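Local coordinates for alpha-glucosidase (Pseudoalteromonas sp. K8, PDB 5HQA), which hydrolyses alpha-glucosides as a calcium-containing glycoside hydrolase of family 97, activated by chloride, at residues Gly355-Gly361 against Val385-Ala391. Numbering follows the deposited sequence.
Sequences GHHETSG and VKTGYVA. With AC1 (4,6-dideoxy-4-{[(1S,4R,5S,6S)-4,5,6-trihydroxy-3-(hydroxymethyl)cyclohex-2-en-1-yl]amino}-alpha-D-glucopyranose), chain B.
Strands 355-358 and 385-388 run parallel, their axes 4.4 Å apart and 11° from alignment, with Lys386 N bonded to Gly355 O, His357 N to Lys386 O and Gly388 N to His357 O. Beyond Glu358 side chains join the backbone in holding the two segments together. Gly388 O takes both Thr359 N and, on a lone pair in the carbonyl plane, Thr359 OG1 (2.8 Å); the same hydroxyl accepts from Gly361 N, closing an ST turn. The Glu358 carboxylate divides its work: OE2 accepts Val390 N on its syn side (2.9 Å, nearly straight at 173°) and Ser360 N on its anti lone pair, while OE1 receives O6B of AC1, the pseudo-disaccharide unit of the bound acarbose, at 2.9 Å. The bend at chi2 (61°) folds this carboxylate back over Gly388, where a CB would clash with Glu358 OE1. An alanine in place of Glu358 would probably leave Val390 N and Ser360 N without the oxygen they share and AC1 O6B without its acceptor. Beside it His356 and Lys386 lie alongside each other; the His356 ring meets AC1 O6B and a water at its edge, and the fully extended lysine carries NZ to AC1 O3B (2.8 Å) and to a salt bridge with Glu311. Val390 CG2 packs on AC1 C7B (3.5 Å); these four residues line the glycan pocket, and Val390 touches the calcium ligand Glu437. On the opposite face, with His357, Val385 and Thr387, Val385 CG1 sits over the His357 ring, whose ND1 bonds Tyr366 OH. There helix 363-379, the crossover of this beta-alpha-beta unit in the catalytic barrel, covers His357 and Val385, while strands 307-310 and 432-435 flank the pair.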
loop_
_atom_site.group_PDB
_atom_site.type_symbol
_atom_site.label_atom_id
_atom_site.label_comp_id
_atom_site.label_asym_id
_atom_site.label_seq_id
_atom_site.Cartn_x
_atom_site.Cartn_y
_atom_site.Cartn_z
ATOM N N GLY A 355 4.550 -4.733 18.897
ATOM C CA GLY A 355 4.787 -3.438 19.500
ATOM C C GLY A 355 4.027 -2.323 18.800
ATOM O O GLY A 355 3.476 -2.490 17.709
ATOM N N HIS A 356 3.999 -1.161 19.449
ATOM C CA HIS A 356 3.231 -0.033 18.929
ATOM C C HIS A 356 3.910 1.261 19.335
ATOM O O HIS A 356 4.123 1.498 20.529
ATOM C CB HIS A 356 1.790 -0.044 19.440
ATOM C CG HIS A 356 0.939 1.015 18.815
ATOM N ND1 HIS A 356 0.228 1.936 19.555
ATOM C CD2 HIS A 356 0.703 1.311 17.514
ATOM C CE1 HIS A 356 -0.424 2.745 18.735
ATOM N NE2 HIS A 356 -0.154 2.387 17.490
ATOM N N HIS A 357 4.221 2.095 18.343
ATOM C CA HIS A 357 4.884 3.386 18.523
ATOM C C HIS A 357 4.042 4.437 17.808
ATOM O O HIS A 357 4.280 4.706 16.630
ATOM C CB HIS A 357 6.307 3.370 17.958
ATOM C CG HIS A 357 7.268 2.529 18.734
ATOM N ND1 HIS A 357 8.488 2.148 18.224
ATOM C CD2 HIS A 357 7.201 2.004 19.981
ATOM C CE1 HIS A 357 9.130 1.418 19.120
ATOM N NE2 HIS A 357 8.372 1.318 20.196
ATOM N N GLU A 358 3.067 5.027 18.500
ATOM C CA GLU A 358 2.352 6.183 17.968
ATOM C C GLU A 358 3.098 7.457 18.348
ATOM O O GLU A 358 3.431 7.662 19.520
ATOM C CB GLU A 358 0.918 6.240 18.501
ATOM C CG GLU A 358 0.161 7.512 18.094
ATOM C CD GLU A 358 0.011 7.652 16.578
ATOM O OE1 GLU A 358 -0.579 6.751 15.939
ATOM O OE2 GLU A 358 0.491 8.663 16.012
ATOM N N THR A 359 3.349 8.318 17.361
ATOM C CA THR A 359 4.080 9.554 17.600
ATOM C C THR A 359 3.184 10.775 17.726
ATOM O O THR A 359 3.658 11.821 18.187
ATOM C CB THR A 359 5.074 9.815 16.467
ATOM O OG1 THR A 359 4.344 10.094 15.264
ATOM C CG2 THR A 359 5.979 8.600 16.248
ATOM N N SER A 360 1.918 10.677 17.309
ATOM C CA SER A 360 1.048 11.845 17.139
ATOM C C SER A 360 1.773 12.969 16.401
ATOM O O SER A 360 1.615 14.152 16.708
ATOM C CB SER A 360 0.500 12.339 18.477
ATOM O OG SER A 360 -0.491 11.450 18.951
ATOM N N GLY A 361 2.593 12.589 15.424
ATOM C CA GLY A 361 3.216 13.542 14.543
ATOM C C GLY A 361 4.542 14.109 15.005
ATOM O O GLY A 361 5.222 14.758 14.202
ATOM N N VAL A 385 6.508 -4.237 14.831
ATOM C CA VAL A 385 6.081 -2.996 15.472
ATOM C C VAL A 385 5.205 -2.221 14.499
ATOM O O VAL A 385 5.569 -2.046 13.329
ATOM C CB VAL A 385 7.281 -2.139 15.922
ATOM C CG1 VAL A 385 6.817 -0.774 16.427
ATOM C CG2 VAL A 385 8.070 -2.872 17.009
ATOM N N LYS A 386 4.039 -1.787 14.977
ATOM C CA LYS A 386 3.176 -0.870 14.247
ATOM C C LYS A 386 3.537 0.549 14.664
ATOM O O LYS A 386 3.531 0.861 15.857
ATOM C CB LYS A 386 1.707 -1.166 14.555
ATOM C CG LYS A 386 0.713 -0.198 13.950
ATOM C CD LYS A 386 -0.708 -0.616 14.332
ATOM C CE LYS A 386 -1.732 0.411 13.872
ATOM N NZ LYS A 386 -3.079 0.038 14.345
ATOM N N THR A 387 3.872 1.398 13.692
ATOM C CA THR A 387 4.181 2.798 13.956
ATOM C C THR A 387 3.028 3.682 13.497
ATOM O O THR A 387 2.163 3.267 12.720
ATOM C CB THR A 387 5.474 3.224 13.254
ATOM O OG1 THR A 387 5.330 3.035 11.837
ATOM C CG2 THR A 387 6.668 2.401 13.774
ATOM N N GLY A 388 3.012 4.909 13.994
ATOM C CA GLY A 388 1.914 5.812 13.706
ATOM C C GLY A 388 2.382 7.244 13.713
ATOM O O GLY A 388 3.267 7.621 14.483
ATOM N N TYR A 389 1.779 8.055 12.841
ATOM C CA TYR A 389 2.185 9.447 12.668
ATOM C C TYR A 389 0.942 10.335 12.568
ATOM O O TYR A 389 0.754 11.087 11.615
ATOM C CB TYR A 389 3.087 9.587 11.437
ATOM C CG TYR A 389 4.356 8.754 11.549
ATOM C CD1 TYR A 389 4.348 7.394 11.254
ATOM C CD2 TYR A 389 5.553 9.325 11.969
ATOM C CE1 TYR A 389 5.494 6.620 11.384
ATOM C CE2 TYR A 389 6.715 8.558 12.097
ATOM C CZ TYR A 389 6.675 7.207 11.799
ATOM O OH TYR A 389 7.817 6.433 11.910
ATOM N N VAL A 390 0.067 10.262 13.571
ATOM C CA VAL A 390 -1.224 10.948 13.477
ATOM C C VAL A 390 -1.013 12.455 13.637
ATOM O O VAL A 390 -0.647 12.940 14.710
ATOM C CB VAL A 390 -2.228 10.415 14.505
ATOM C CG1 VAL A 390 -3.507 11.258 14.470
ATOM C CG2 VAL A 390 -2.557 8.970 14.191
ATOM N N ALA A 391 -1.252 13.196 12.559
ATOM C CA ALA A 391 -1.261 14.653 12.525
ATOM C C ALA A 391 -1.863 15.053 11.185
ATOM O O ALA A 391 -1.793 14.292 10.215
ATOM C CB ALA A 391 0.150 15.247 12.680
HETATM C C1 AC1 B . -7.297 10.330 13.123
HETATM O O2 AC1 B . -6.753 10.574 10.803
HETATM C C2 AC1 B . -6.369 9.883 12.003
HETATM C C4A AC1 B . -4.467 3.438 15.530
HETATM C C3 AC1 B . -6.402 8.390 11.816
HETATM O O3 AC1 B . -5.572 8.006 10.705
HETATM C C4 AC1 B . -5.982 7.706 13.090
HETATM N N4A AC1 B . -5.704 6.244 12.918
HETATM C C5 AC1 B . -7.193 7.965 13.971
HETATM O O5 AC1 B . -7.210 9.415 14.308
HETATM C C6 AC1 B . -7.227 7.178 15.245
HETATM C C1B AC1 B . -4.400 5.774 13.510
HETATM C C2B AC1 B . -4.175 4.155 13.174
HETATM O O2B AC1 B . -4.388 3.972 11.775
HETATM C C3B AC1 B . -4.989 3.345 13.985
HETATM O O3B AC1 B . -4.963 1.948 13.602
HETATM O O4 AC1 B . -5.349 2.738 16.385
HETATM C C5B AC1 B . -4.323 4.797 15.997
HETATM C C7B AC1 B . -4.264 6.006 14.909
HETATM C C6B AC1 B . -3.642 5.001 17.361
HETATM O O6B AC1 B . -2.280 4.760 17.195
HETATM O O HOH W 1 -0.304 3.203 14.612
#